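Local coordinates for hydrogenase maturation factor (Thermoanaerobacter tengcongensis, PDB 3VTH), which probably transfers the carbamoyl group of carbamoyl phosphate to the C-terminal cysteine of HypE, at the expense of ATP, during [NiFe]-hydrogenase maturation, at residues F17-Q21 against V105-P109; V20-R26 against Y43-L49; Y129-F133 against L316-E320; F143-I149 against Y446-R451; P150-A154 against Q182-C186. One frame throughout, in Å; residues are numbered along the deposited sequence.

Contact 1. Residues F17-Q21 against V105-P109; sequences FGIVQ and VPVSP
I19 is the knob of this contact, and the three residues P106, S108 and P109 give it a shallow groove to lie in. Each branch finds its own wall: CG1 of I19 rests 3.9 Å from CB of P106, CG2 lies 3.7 Å from CB of S108, and the terminal CD1 reaches to within 4.0 Å of CD of P109, the two side chains crossing at about a right angle. With CG1 anti to the carbonyl carbon (chi1 -59°) and CD1 extended beyond it, the isoleucine spans both prolines. A second bump comes from residues 105-109, where the P106 ring fits into the corner turned at G18, its CD 3.4 Å from O of G18. The backbone angles of G18 would jam a side chain against the preceding carbonyl. V105 lies obliquely across the Q21 side chain, its CG1 3.8 Å from OE1 of Q21, whose amide is held by G48 and Y151. Water bridges the backbones: water 1 accepts from N of S108 at 2.8 Å and donates to O of Q21. The contact lies where strand 10-17 ends and the chain heads for helix 25-35. Strand 76-85 covers I19 and V20 through V76 and I77, while I146 and I149 pack against V107 and V105 of the extended chain that leads to helix 115-121.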
# COMPACT_ATOMS: atom_id res chain seq x y z
N PHE A 17 -4.71 6.70 23.73
CA PHE A 17 -4.26 5.55 22.96
C PHE A 17 -4.42 5.80 21.46
O PHE A 17 -5.32 6.52 21.05
CB PHE A 17 -5.07 4.30 23.34
CG PHE A 17 -5.03 3.98 24.81
CD1 PHE A 17 -6.11 4.29 25.63
CD2 PHE A 17 -3.91 3.39 25.38
CE1 PHE A 17 -6.08 4.00 27.01
CE2 PHE A 17 -3.87 3.09 26.75
CZ PHE A 17 -4.96 3.39 27.57
N GLY A 18 -3.57 5.15 20.67
CA GLY A 18 -3.57 5.28 19.21
C GLY A 18 -2.21 5.75 18.73
O GLY A 18 -1.19 5.48 19.37
N ILE A 19 -2.18 6.44 17.59
CA ILE A 19 -0.95 7.10 17.18
C ILE A 19 -0.87 8.40 17.98
O ILE A 19 -1.47 9.42 17.63
CB ILE A 19 -0.89 7.34 15.66
CG1 ILE A 19 -0.98 5.99 14.91
CG2 ILE A 19 0.41 8.13 15.28
CD1 ILE A 19 -1.03 6.10 13.37
N VAL A 20 -0.17 8.34 19.10
CA VAL A 20 -0.18 9.44 20.06
C VAL A 20 1.24 9.81 20.52
O VAL A 20 1.41 10.60 21.46
CB VAL A 20 -1.10 9.12 21.26
CG1 VAL A 20 -2.56 8.93 20.81
CG2 VAL A 20 -0.61 7.86 22.01
N GLN A 21 2.25 9.22 19.88
CA GLN A 21 3.66 9.52 20.19
C GLN A 21 4.34 9.96 18.90
O GLN A 21 3.93 9.53 17.81
CB GLN A 21 4.40 8.31 20.75
CG GLN A 21 3.78 7.73 22.03
CD GLN A 21 4.57 6.58 22.58
OE1 GLN A 21 5.51 6.08 21.95
NE2 GLN A 21 4.19 6.12 23.78
N VAL A 105 2.16 0.19 21.71
CA VAL A 105 1.61 1.41 21.16
C VAL A 105 1.83 1.46 19.65
O VAL A 105 2.89 1.04 19.16
CB VAL A 105 2.21 2.68 21.87
CG1 VAL A 105 3.72 2.73 21.69
CG2 VAL A 105 1.56 3.98 21.35
N PRO A 106 0.83 1.94 18.90
CA PRO A 106 1.06 2.16 17.47
C PRO A 106 2.21 3.15 17.21
O PRO A 106 2.56 3.94 18.10
CB PRO A 106 -0.26 2.76 17.01
CG PRO A 106 -1.28 2.16 17.95
CD PRO A 106 -0.59 2.11 19.28
N VAL A 107 2.79 3.08 16.00
CA VAL A 107 3.89 3.93 15.56
C VAL A 107 3.42 4.76 14.36
O VAL A 107 2.76 4.23 13.45
CB VAL A 107 5.15 3.09 15.22
CG1 VAL A 107 6.20 3.89 14.43
CG2 VAL A 107 5.80 2.54 16.53
N SER A 108 3.73 6.05 14.38
CA SER A 108 3.37 6.95 13.29
C SER A 108 4.04 6.56 11.97
O SER A 108 5.22 6.21 11.96
CB SER A 108 3.74 8.40 13.63
OG SER A 108 3.37 9.27 12.54
N PRO A 109 3.30 6.63 10.85
CA PRO A 109 4.02 6.58 9.57
C PRO A 109 4.94 7.80 9.38
O PRO A 109 4.80 8.82 10.07
CB PRO A 109 2.90 6.59 8.52
CG PRO A 109 1.68 6.07 9.26
CD PRO A 109 1.84 6.61 10.67
O HOH W 1 4.94 7.12 16.71
O HOH W 2 5.10 5.23 19.06
O HOH W 3 2.26 6.62 18.24

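Contact 2. Residues V20-R26 against Y43-L49; sequences VQGVGFR and YNNSSGL. With PO4 (phosphate ion), chain E.
The amide of N44 is sandwiched between two flat groups, the guanidinium of R26 on one face and the amide of Q21 on the other. Guanidinium and N44 amide planes are 23° apart, with CG of N44 3.5 Å from CZ of R26; the two amides are closer to parallel. At its edge the guanidinium meets a phosphate ion, NE of R26 giving a nearly straight bond to O4 (2.8 Å) and NH2 a second to O3. The F25 ring carries CD2 of L49 over one face, a CH-pi contact 4.0 Å from the centroid. Q21, extended beyond CG, sends NE2 to O of G48 (2.8 Å, 163°), in its own amide plane, and more weakly to O of N45; N45 N reaches the same G48 oxygen from the opposite face. OD1 of N45 accepts from N of S47, an Asx turn in the bend between the strands. Backbone N-H groups of G22, V23, G24, F25 and R26 all point at the phosphate, G24 being the N-cap of helix 25-35. NH1 of R26 forms a salt bridge with D152 and reaches N of N44 through water 4. A methionine in place of R26 would probably leave the phosphate without its two side-chain donors and D152 without its arginine counter-charge. This cradle of backbone amides at a helix start, completed by an arginine beside an asparagine, is that of acylphosphatases. R26 and N44 are the predicted active-site pair, and the bound ion, though probably from the crystallisation liquor, is consistent with the place of a substrate phosphate.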
# COMPACT_ATOMS: atom_id res chain seq x y z
N VAL A 20 -0.17 8.34 19.10
CA VAL A 20 -0.18 9.44 20.06
C VAL A 20 1.24 9.81 20.52
O VAL A 20 1.41 10.60 21.46
CB VAL A 20 -1.10 9.12 21.26
CG1 VAL A 20 -2.56 8.93 20.81
CG2 VAL A 20 -0.61 7.86 22.01
N GLN A 21 2.25 9.22 19.88
CA GLN A 21 3.66 9.52 20.19
C GLN A 21 4.34 9.96 18.90
O GLN A 21 3.93 9.53 17.81
CB GLN A 21 4.40 8.31 20.75
CG GLN A 21 3.78 7.73 22.03
CD GLN A 21 4.57 6.58 22.58
OE1 GLN A 21 5.51 6.08 21.95
NE2 GLN A 21 4.19 6.12 23.78
N GLY A 22 5.34 10.83 19.02
CA GLY A 22 5.99 11.43 17.87
C GLY A 22 5.14 12.42 17.10
O GLY A 22 5.36 12.66 15.90
N VAL A 23 4.17 13.01 17.80
CA VAL A 23 3.22 13.92 17.16
C VAL A 23 3.23 15.26 17.88
O VAL A 23 2.43 16.14 17.60
CB VAL A 23 1.77 13.30 17.10
CG1 VAL A 23 1.79 11.94 16.40
CG2 VAL A 23 1.16 13.13 18.52
N GLY A 24 4.17 15.43 18.81
CA GLY A 24 4.19 16.64 19.65
C GLY A 24 3.06 16.67 20.67
O GLY A 24 2.61 17.75 21.08
N PHE A 25 2.62 15.49 21.11
CA PHE A 25 1.59 15.43 22.14
C PHE A 25 2.07 15.92 23.52
O PHE A 25 1.32 16.56 24.25
CB PHE A 25 1.00 14.03 22.24
CG PHE A 25 -0.51 14.00 22.21
CD1 PHE A 25 -1.18 13.08 21.40
CD2 PHE A 25 -1.26 14.88 23.00
CE1 PHE A 25 -2.58 13.02 21.38
CE2 PHE A 25 -2.67 14.83 22.99
CZ PHE A 25 -3.33 13.90 22.18
N ARG A 26 3.32 15.62 23.88
CA ARG A 26 3.86 16.09 25.15
C ARG A 26 3.94 17.62 25.22
O ARG A 26 3.38 18.20 26.15
CB ARG A 26 5.19 15.40 25.50
CG ARG A 26 4.98 13.93 25.93
CD ARG A 26 6.28 13.17 26.02
NE ARG A 26 6.86 12.92 24.68
CZ ARG A 26 8.03 12.31 24.47
NH1 ARG A 26 8.76 11.86 25.50
NH2 ARG A 26 8.45 12.12 23.22
N TYR A 43 3.90 12.15 30.24
CA TYR A 43 5.00 11.37 29.70
C TYR A 43 4.49 10.31 28.73
O TYR A 43 3.33 9.89 28.80
CB TYR A 43 5.85 10.72 30.82
CG TYR A 43 5.12 9.76 31.75
CD1 TYR A 43 4.61 10.20 32.98
CD2 TYR A 43 4.97 8.41 31.43
CE1 TYR A 43 3.96 9.32 33.86
CE2 TYR A 43 4.31 7.52 32.29
CZ TYR A 43 3.81 7.99 33.50
OH TYR A 43 3.17 7.13 34.35
N ASN A 44 5.37 9.89 27.83
CA ASN A 44 5.12 8.76 26.96
C ASN A 44 5.34 7.48 27.73
O ASN A 44 6.35 7.33 28.42
CB ASN A 44 6.09 8.78 25.78
CG ASN A 44 5.64 9.71 24.67
OD1 ASN A 44 6.27 9.80 23.63
ND2 ASN A 44 4.52 10.42 24.90
N ASN A 45 4.39 6.55 27.66
CA ASN A 45 4.63 5.25 28.27
C ASN A 45 4.53 4.18 27.19
O ASN A 45 4.42 4.53 26.02
CB ASN A 45 3.73 5.00 29.50
CG ASN A 45 2.26 4.86 29.15
OD1 ASN A 45 1.88 4.78 27.98
ND2 ASN A 45 1.42 4.79 30.18
N SER A 46 4.60 2.91 27.54
CA SER A 46 4.65 1.91 26.49
C SER A 46 3.29 1.66 25.82
O SER A 46 3.23 0.95 24.83
CB SER A 46 5.36 0.62 26.95
OG SER A 46 4.83 0.14 28.18
N SER A 47 2.23 2.26 26.33
CA SER A 47 0.90 2.02 25.77
C SER A 47 0.29 3.26 25.13
O SER A 47 -0.79 3.20 24.52
CB SER A 47 -0.03 1.35 26.81
OG SER A 47 -0.44 2.30 27.77
N GLY A 48 1.00 4.38 25.24
CA GLY A 48 0.58 5.62 24.64
C GLY A 48 1.03 6.86 25.38
O GLY A 48 2.24 7.10 25.56
N LEU A 49 0.06 7.66 25.80
CA LEU A 49 0.33 8.90 26.50
C LEU A 49 -0.34 8.85 27.86
O LEU A 49 -1.50 8.44 27.97
CB LEU A 49 -0.14 10.10 25.67
CG LEU A 49 0.20 11.47 26.26
CD1 LEU A 49 1.66 11.84 26.00
CD2 LEU A 49 -0.74 12.51 25.72
P PO4 E . 5.58 13.34 21.27
O1 PO4 E . 6.22 14.01 20.08
O2 PO4 E . 4.11 13.11 21.01
O3 PO4 E . 6.23 12.00 21.47
O4 PO4 E . 5.73 14.21 22.50
O HOH W 4 8.07 11.17 28.31

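Contact 3. Residues Y129-F133 against L316-E320; sequences YRYPF and LLMEE
Two torsions of R130 carry its guanidinium across L316: CG stands anti to the carbonyl carbon (chi1 -58°), and a bend further out (chi3 51°) folds the end of the chain over the leucine. CD2 of L316 consequently lies against one face of the guanidinium, offset toward the rim and 3.7 Å from NH1. The same methyl also touches CB and CG of R130, so the arginine wraps it. The other branch, CD1 of L316, sits 3.6 Å from O of R130 and 4.3 Å from CB of P132. Behind the arginine, the ring of Y129 packs its face on the aliphatic CG of R130. At the edge of the guanidinium, NH1 of R130 faces OE2 of E319 in a long salt bridge of 3.6 Å, the carboxylate turned almost perpendicular to it. Water 5, also in the guanidinium plane, makes the firmer link: it accepts from NH1 of R130 at 2.6 Å and donates to O of L316 (2.8 Å) and to OE2 of E320 (2.9 Å). The contact thus joins the first zinc-finger region to helix 312-320 of the YrdC-like domain, near the surface, with E319 exposed and L316 buried. D203 adds a long, weak ion pair to NH2 of R130, and K122 another to E319. The chemistry is therefore that of one buried leucine under a charged lid: an arginine whose flat face covers the methyl while its edge meets E319 in a long ion pair and water 5, which links it to E320.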
# COMPACT_ATOMS: atom_id res chain seq x y z
N TYR A 129 17.48 27.78 6.78
CA TYR A 129 17.41 28.02 5.33
C TYR A 129 18.18 26.94 4.58
O TYR A 129 19.37 26.74 4.83
CB TYR A 129 17.99 29.40 5.00
CG TYR A 129 17.99 29.79 3.53
CD1 TYR A 129 16.81 29.77 2.77
CD2 TYR A 129 19.16 30.23 2.92
CE1 TYR A 129 16.81 30.15 1.43
CE2 TYR A 129 19.17 30.62 1.57
CZ TYR A 129 17.99 30.56 0.83
OH TYR A 129 17.99 30.95 -0.49
N ARG A 130 17.47 26.23 3.71
CA ARG A 130 18.07 25.18 2.86
C ARG A 130 18.64 23.99 3.66
O ARG A 130 19.39 23.18 3.11
CB ARG A 130 19.12 25.77 1.89
CG ARG A 130 18.58 26.87 0.96
CD ARG A 130 19.68 27.44 0.02
NE ARG A 130 20.37 26.35 -0.68
CZ ARG A 130 19.90 25.72 -1.75
NH1 ARG A 130 18.73 26.07 -2.28
NH2 ARG A 130 20.59 24.72 -2.29
N TYR A 131 18.28 23.87 4.93
CA TYR A 131 18.68 22.72 5.72
C TYR A 131 17.95 21.44 5.24
O TYR A 131 16.72 21.35 5.32
CB TYR A 131 18.48 22.99 7.22
CG TYR A 131 18.72 21.81 8.13
CD1 TYR A 131 17.73 21.38 9.00
CD2 TYR A 131 19.94 21.12 8.11
CE1 TYR A 131 17.94 20.30 9.85
CE2 TYR A 131 20.14 20.01 8.95
CZ TYR A 131 19.15 19.62 9.81
OH TYR A 131 19.33 18.54 10.64
N PRO A 132 18.71 20.47 4.70
CA PRO A 132 18.13 19.32 3.97
C PRO A 132 17.39 18.33 4.85
O PRO A 132 16.78 17.40 4.33
CB PRO A 132 19.37 18.64 3.37
CG PRO A 132 20.46 19.66 3.45
CD PRO A 132 20.18 20.41 4.70
N PHE A 133 17.43 18.51 6.18
CA PHE A 133 16.76 17.58 7.09
C PHE A 133 15.80 18.27 8.06
O PHE A 133 15.44 17.73 9.13
CB PHE A 133 17.78 16.70 7.83
CG PHE A 133 18.64 15.89 6.88
CD1 PHE A 133 18.17 14.70 6.34
CD2 PHE A 133 19.88 16.36 6.48
CE1 PHE A 133 18.95 13.97 5.43
CE2 PHE A 133 20.67 15.65 5.58
CZ PHE A 133 20.21 14.46 5.06
N LEU A 316 14.45 21.27 -2.49
CA LEU A 316 15.73 21.88 -2.87
C LEU A 316 16.10 21.53 -4.32
O LEU A 316 16.49 22.40 -5.10
CB LEU A 316 16.83 21.46 -1.90
CG LEU A 316 16.72 21.99 -0.46
CD1 LEU A 316 17.78 21.36 0.45
CD2 LEU A 316 16.80 23.51 -0.40
N LEU A 317 15.98 20.26 -4.66
CA LEU A 317 16.29 19.80 -6.02
C LEU A 317 15.40 20.49 -7.06
O LEU A 317 15.88 20.90 -8.11
CB LEU A 317 16.17 18.27 -6.12
CG LEU A 317 16.56 17.62 -7.47
CD1 LEU A 317 18.00 18.04 -7.92
CD2 LEU A 317 16.41 16.10 -7.40
N MET A 318 14.11 20.62 -6.73
CA MET A 318 13.12 21.24 -7.61
C MET A 318 13.41 22.70 -7.97
O MET A 318 13.07 23.14 -9.08
CB MET A 318 11.70 21.10 -7.03
CG MET A 318 11.11 19.68 -7.10
SD MET A 318 11.03 19.12 -8.82
CE MET A 318 10.31 17.50 -8.65
N GLU A 319 14.03 23.46 -7.07
CA GLU A 319 14.49 24.80 -7.45
C GLU A 319 15.68 24.78 -8.43
O GLU A 319 15.97 25.80 -9.08
CB GLU A 319 14.74 25.72 -6.23
CG GLU A 319 14.91 25.01 -4.90
CD GLU A 319 14.82 25.93 -3.67
OE1 GLU A 319 14.08 25.57 -2.71
OE2 GLU A 319 15.48 26.98 -3.64
N GLU A 320 16.35 23.64 -8.57
CA GLU A 320 17.53 23.54 -9.45
C GLU A 320 17.24 22.97 -10.84
O GLU A 320 17.96 23.27 -11.79
CB GLU A 320 18.68 22.76 -8.80
CG GLU A 320 19.22 23.33 -7.48
CD GLU A 320 19.66 24.79 -7.57
OE1 GLU A 320 20.31 25.17 -8.57
OE2 GLU A 320 19.39 25.55 -6.62
O HOH W 5 18.31 24.34 -4.22

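Contact 4. Residues F143-I149 against Y446-R451; sequences FSIIEDI and YKKLFR
L449 plugs the tight half of this contact, its two methyls dividing the work. CD2 meets the edge of the F143 ring at CE2 (4.0 Å), while CD1 lies 4.0 Å from CA of D148 and close to CG2 of both I146 and I149. Beside it F143 and Y446 pair obliquely, ring centroids 5.9 Å apart, with the tyrosine hydroxyl bonded to H425. Here the last turn of helix 433-449, from the Kae1-like domain, is set against the loop 143-149 of the first finger region, a domain-to-domain seam; F450, the first residue to leave helical geometry, stacks on F422 on its own side. Toward solvent the packing gives way to charge. R451, bent at chi2 (80°), turns back so that NH1 (2.8 Å) and NH2 (3.0 Å) both grip OD1 of D148, an oxygen in the guanidinium plane, with the carboxylate itself turned 41° from it. NH1 also makes weak bonds to the helix-end carbonyls of K448 and L449. One face of the guanidinium is covered by I149, whose CD1 comes 3.5 Å from NH2, and E100 provides a second carboxylate for that nitrogen. Both D148 and R451 are partly exposed, K448 fully so.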
# COMPACT_ATOMS: atom_id res chain seq x y z
N PHE A 143 8.39 6.10 11.52
CA PHE A 143 8.65 4.66 11.38
C PHE A 143 10.06 4.32 10.88
O PHE A 143 10.78 3.53 11.50
CB PHE A 143 7.61 4.02 10.45
CG PHE A 143 7.87 2.57 10.18
CD1 PHE A 143 8.14 2.13 8.89
CD2 PHE A 143 7.88 1.65 11.22
CE1 PHE A 143 8.39 0.77 8.64
CE2 PHE A 143 8.13 0.28 10.98
CZ PHE A 143 8.38 -0.16 9.70
N SER A 144 10.46 4.94 9.76
CA SER A 144 11.74 4.62 9.15
C SER A 144 12.95 4.76 10.09
O SER A 144 13.93 4.07 9.90
CB SER A 144 12.00 5.48 7.90
OG SER A 144 11.94 6.87 8.24
N ILE A 145 12.87 5.65 11.08
CA ILE A 145 14.02 5.86 11.98
C ILE A 145 13.79 5.43 13.43
O ILE A 145 14.65 5.64 14.28
CB ILE A 145 14.52 7.32 11.94
CG1 ILE A 145 13.44 8.28 12.48
CG2 ILE A 145 14.96 7.70 10.48
CD1 ILE A 145 13.98 9.68 12.75
N ILE A 146 12.67 4.78 13.70
CA ILE A 146 12.31 4.37 15.08
C ILE A 146 12.81 2.95 15.36
O ILE A 146 12.49 2.02 14.61
CB ILE A 146 10.78 4.53 15.34
CG1 ILE A 146 10.42 6.02 15.47
CG2 ILE A 146 10.31 3.77 16.62
CD1 ILE A 146 8.90 6.34 15.31
N GLU A 147 13.59 2.78 16.42
CA GLU A 147 14.13 1.48 16.79
C GLU A 147 13.25 0.75 17.80
O GLU A 147 13.29 -0.48 17.88
CB GLU A 147 15.53 1.62 17.40
CG GLU A 147 16.53 2.36 16.52
CD GLU A 147 17.87 2.54 17.22
OE1 GLU A 147 17.95 2.35 18.45
OE2 GLU A 147 18.84 2.88 16.54
N ASP A 148 12.51 1.51 18.60
CA ASP A 148 11.83 0.99 19.78
C ASP A 148 10.94 2.09 20.31
O ASP A 148 11.09 3.26 19.92
CB ASP A 148 12.87 0.61 20.84
CG ASP A 148 12.34 -0.38 21.90
OD1 ASP A 148 11.23 -0.93 21.75
OD2 ASP A 148 13.07 -0.60 22.89
N ILE A 149 10.01 1.72 21.19
CA ILE A 149 9.13 2.67 21.87
C ILE A 149 9.37 2.50 23.36
O ILE A 149 10.02 1.52 23.74
CB ILE A 149 7.63 2.43 21.49
CG1 ILE A 149 7.16 1.00 21.85
CG2 ILE A 149 7.42 2.71 20.03
CD1 ILE A 149 6.78 0.79 23.32
N TYR A 446 8.69 -6.30 13.47
CA TYR A 446 7.32 -5.93 13.84
C TYR A 446 6.93 -6.59 15.17
O TYR A 446 6.29 -5.96 16.01
CB TYR A 446 6.34 -6.31 12.72
CG TYR A 446 6.12 -5.23 11.66
CD1 TYR A 446 4.86 -4.64 11.50
CD2 TYR A 446 7.15 -4.82 10.82
CE1 TYR A 446 4.64 -3.66 10.54
CE2 TYR A 446 6.95 -3.85 9.83
CZ TYR A 446 5.68 -3.28 9.69
OH TYR A 446 5.47 -2.32 8.73
N LYS A 447 7.33 -7.85 15.36
CA LYS A 447 7.10 -8.53 16.66
C LYS A 447 7.76 -7.80 17.82
O LYS A 447 7.18 -7.69 18.89
CB LYS A 447 7.58 -9.98 16.64
CG LYS A 447 6.72 -10.91 15.74
CD LYS A 447 7.10 -12.39 15.92
CE LYS A 447 8.51 -12.66 15.51
NZ LYS A 447 8.85 -14.11 15.70
N LYS A 448 8.98 -7.33 17.61
CA LYS A 448 9.68 -6.57 18.63
C LYS A 448 9.06 -5.18 18.80
O LYS A 448 8.81 -4.74 19.92
CB LYS A 448 11.16 -6.42 18.27
CG LYS A 448 11.92 -7.73 18.26
CD LYS A 448 13.43 -7.50 18.19
CE LYS A 448 14.13 -8.73 17.59
NZ LYS A 448 13.95 -9.93 18.46
N LEU A 449 8.82 -4.50 17.70
CA LEU A 449 8.34 -3.12 17.77
C LEU A 449 6.96 -3.04 18.47
O LEU A 449 6.74 -2.17 19.32
CB LEU A 449 8.28 -2.49 16.38
CG LEU A 449 7.98 -0.99 16.33
CD1 LEU A 449 8.92 -0.19 17.23
CD2 LEU A 449 8.07 -0.51 14.90
N PHE A 450 6.06 -3.95 18.11
CA PHE A 450 4.71 -3.94 18.66
C PHE A 450 4.45 -4.96 19.77
O PHE A 450 3.30 -5.12 20.21
CB PHE A 450 3.68 -4.04 17.52
CG PHE A 450 3.80 -2.94 16.52
CD1 PHE A 450 3.58 -1.61 16.90
CD2 PHE A 450 4.19 -3.20 15.21
CE1 PHE A 450 3.71 -0.57 15.98
CE2 PHE A 450 4.34 -2.17 14.29
CZ PHE A 450 4.09 -0.85 14.68
N ARG A 451 5.51 -5.63 20.24
CA ARG A 451 5.43 -6.60 21.34
C ARG A 451 4.45 -7.75 21.05
O ARG A 451 3.70 -8.18 21.92
CB ARG A 451 5.09 -5.91 22.66
CG ARG A 451 6.26 -5.14 23.30
CD ARG A 451 6.49 -3.78 22.67
NE ARG A 451 7.39 -2.97 23.50
CZ ARG A 451 8.50 -2.37 23.07
NH1 ARG A 451 8.86 -2.46 21.79
NH2 ARG A 451 9.25 -1.68 23.93

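Contact 5. Residues P150-A154 against Q182-C186; sequences PYDRA and QPVAC. With ZN (zinc ion), chain D.
The second zinc site of the protein lies at the end of this contact, where C186 belongs to a Cys4 zinc site and R153 grips the chain leading to it. SG of C186 binds the zinc ion at 2.3 Å, with C164, C167 and C189 completing the set. R153 is extended from CG to NE, its CG anti to the backbone N (chi1 -165°), which carries the guanidinium past Q182 to the V184 carbonyl. Its guanidinium takes O of V184 end-on with two nitrogens, NH1 at 2.7 Å and NH2 at 3.0 Å, both from the same face of that carbonyl. NH1 also donates to O of Q182 (2.9 Å), approaching from well above that carbonyl plane. In return Q182, bent at chi2 (-54°), accepts the backbone N of R153 on a lone pair of OE1 at 2.9 Å and 165°. Its NE2 is held by Y171. CE1 of Y151 comes 3.5 Å from CB of Q182, and OH of Y151 touches CD of P183, the two side chains crossing at about a right angle. D152, beside the glutamine, makes a hydrogen bond to S98. NH2 of R153 also binds O of F161, so the guanidinium serves three carbonyls. A leucine at R153 would probably leave the carbonyls of V184 and Q182 without their donor and the chain before C186 less firmly positioned. The Cys4 site with its CxxC pairs is that of the second HypF finger, whose chain R153 holds from the neighbouring loop, next to the predicted acylphosphatase site that adjoins at R26.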
# COMPACT_ATOMS: atom_id res chain seq x y z
N PRO A 150 8.89 3.44 24.21
CA PRO A 150 8.19 4.69 23.95
C PRO A 150 9.05 5.61 23.09
O PRO A 150 10.27 5.68 23.27
CB PRO A 150 8.00 5.30 25.34
CG PRO A 150 8.08 4.19 26.28
CD PRO A 150 9.02 3.18 25.66
N TYR A 151 8.40 6.30 22.16
CA TYR A 151 9.09 7.21 21.24
C TYR A 151 9.85 8.29 22.02
O TYR A 151 9.28 8.95 22.89
CB TYR A 151 8.10 7.84 20.27
CG TYR A 151 8.67 8.92 19.36
CD1 TYR A 151 8.52 10.27 19.68
CD2 TYR A 151 9.34 8.58 18.19
CE1 TYR A 151 9.04 11.27 18.85
CE2 TYR A 151 9.85 9.58 17.34
CZ TYR A 151 9.69 10.91 17.68
OH TYR A 151 10.18 11.90 16.86
N ASP A 152 11.14 8.41 21.73
CA ASP A 152 12.01 9.46 22.25
C ASP A 152 13.21 9.51 21.31
O ASP A 152 13.50 8.52 20.66
CB ASP A 152 12.51 9.11 23.66
CG ASP A 152 11.58 9.58 24.75
OD1 ASP A 152 11.12 10.75 24.70
OD2 ASP A 152 11.30 8.79 25.66
N ARG A 153 13.91 10.63 21.28
CA ARG A 153 15.10 10.77 20.42
C ARG A 153 16.10 9.62 20.59
O ARG A 153 16.66 9.13 19.61
CB ARG A 153 15.81 12.10 20.72
CG ARG A 153 16.85 12.53 19.64
CD ARG A 153 17.62 13.73 20.20
NE ARG A 153 18.57 14.34 19.28
CZ ARG A 153 18.29 15.38 18.49
NH1 ARG A 153 17.06 15.91 18.46
NH2 ARG A 153 19.24 15.90 17.72
N ALA A 154 16.33 9.20 21.84
CA ALA A 154 17.27 8.14 22.17
C ALA A 154 16.91 6.79 21.55
O ALA A 154 17.75 5.90 21.46
CB ALA A 154 17.43 8.00 23.71
N GLN A 182 11.26 15.97 19.57
CA GLN A 182 12.26 14.89 19.66
C GLN A 182 13.30 14.86 18.53
O GLN A 182 14.45 14.58 18.80
CB GLN A 182 11.59 13.51 19.83
CG GLN A 182 10.86 13.34 21.18
CD GLN A 182 11.77 13.63 22.37
OE1 GLN A 182 12.84 13.02 22.52
NE2 GLN A 182 11.34 14.56 23.20
N PRO A 183 12.90 15.16 17.28
CA PRO A 183 13.91 15.13 16.22
C PRO A 183 14.66 16.45 15.94
O PRO A 183 15.39 16.52 14.95
CB PRO A 183 13.10 14.74 14.99
CG PRO A 183 11.74 15.30 15.24
CD PRO A 183 11.54 15.35 16.74
N VAL A 184 14.50 17.47 16.78
CA VAL A 184 15.11 18.79 16.50
C VAL A 184 16.63 18.73 16.21
O VAL A 184 17.41 18.14 16.97
CB VAL A 184 14.80 19.82 17.63
CG1 VAL A 184 15.44 19.40 18.96
CG2 VAL A 184 15.28 21.23 17.24
N ALA A 185 17.02 19.34 15.10
CA ALA A 185 18.42 19.41 14.69
C ALA A 185 18.59 20.55 13.71
O ALA A 185 17.60 21.16 13.30
CB ALA A 185 18.86 18.08 14.05
N CYS A 186 19.84 20.81 13.32
CA CYS A 186 20.16 21.93 12.44
C CYS A 186 21.43 21.62 11.64
O CYS A 186 21.96 20.51 11.73
CB CYS A 186 20.35 23.21 13.26
SG CYS A 186 21.89 23.28 14.24
ZN ZN D . 21.43 22.17 16.21

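From the N terminus, the chain leaves strand 10-17 and enters contacts 1 and 2 together, since they share V20 and Q21. Contact 2 closes the short loop over helix 25-35 and strand 39-45; contact 1 closes the longer one, bringing back residues 105-109. Next, contact 3 opens in the first finger and runs to helix 312-320, and contact 4 opens at 143-149 and runs on to 446-451; their loops cross. Contact 5, 150-154 with 182-186, is nested in both. Contacts 1, 2, 4 and 5 touch one another, so the acylphosphatase-like fold, fingers and Kae1-like domain meet around residues 143-154; contact 3, which touches contact 5 alone, adds the YrdC-like domain.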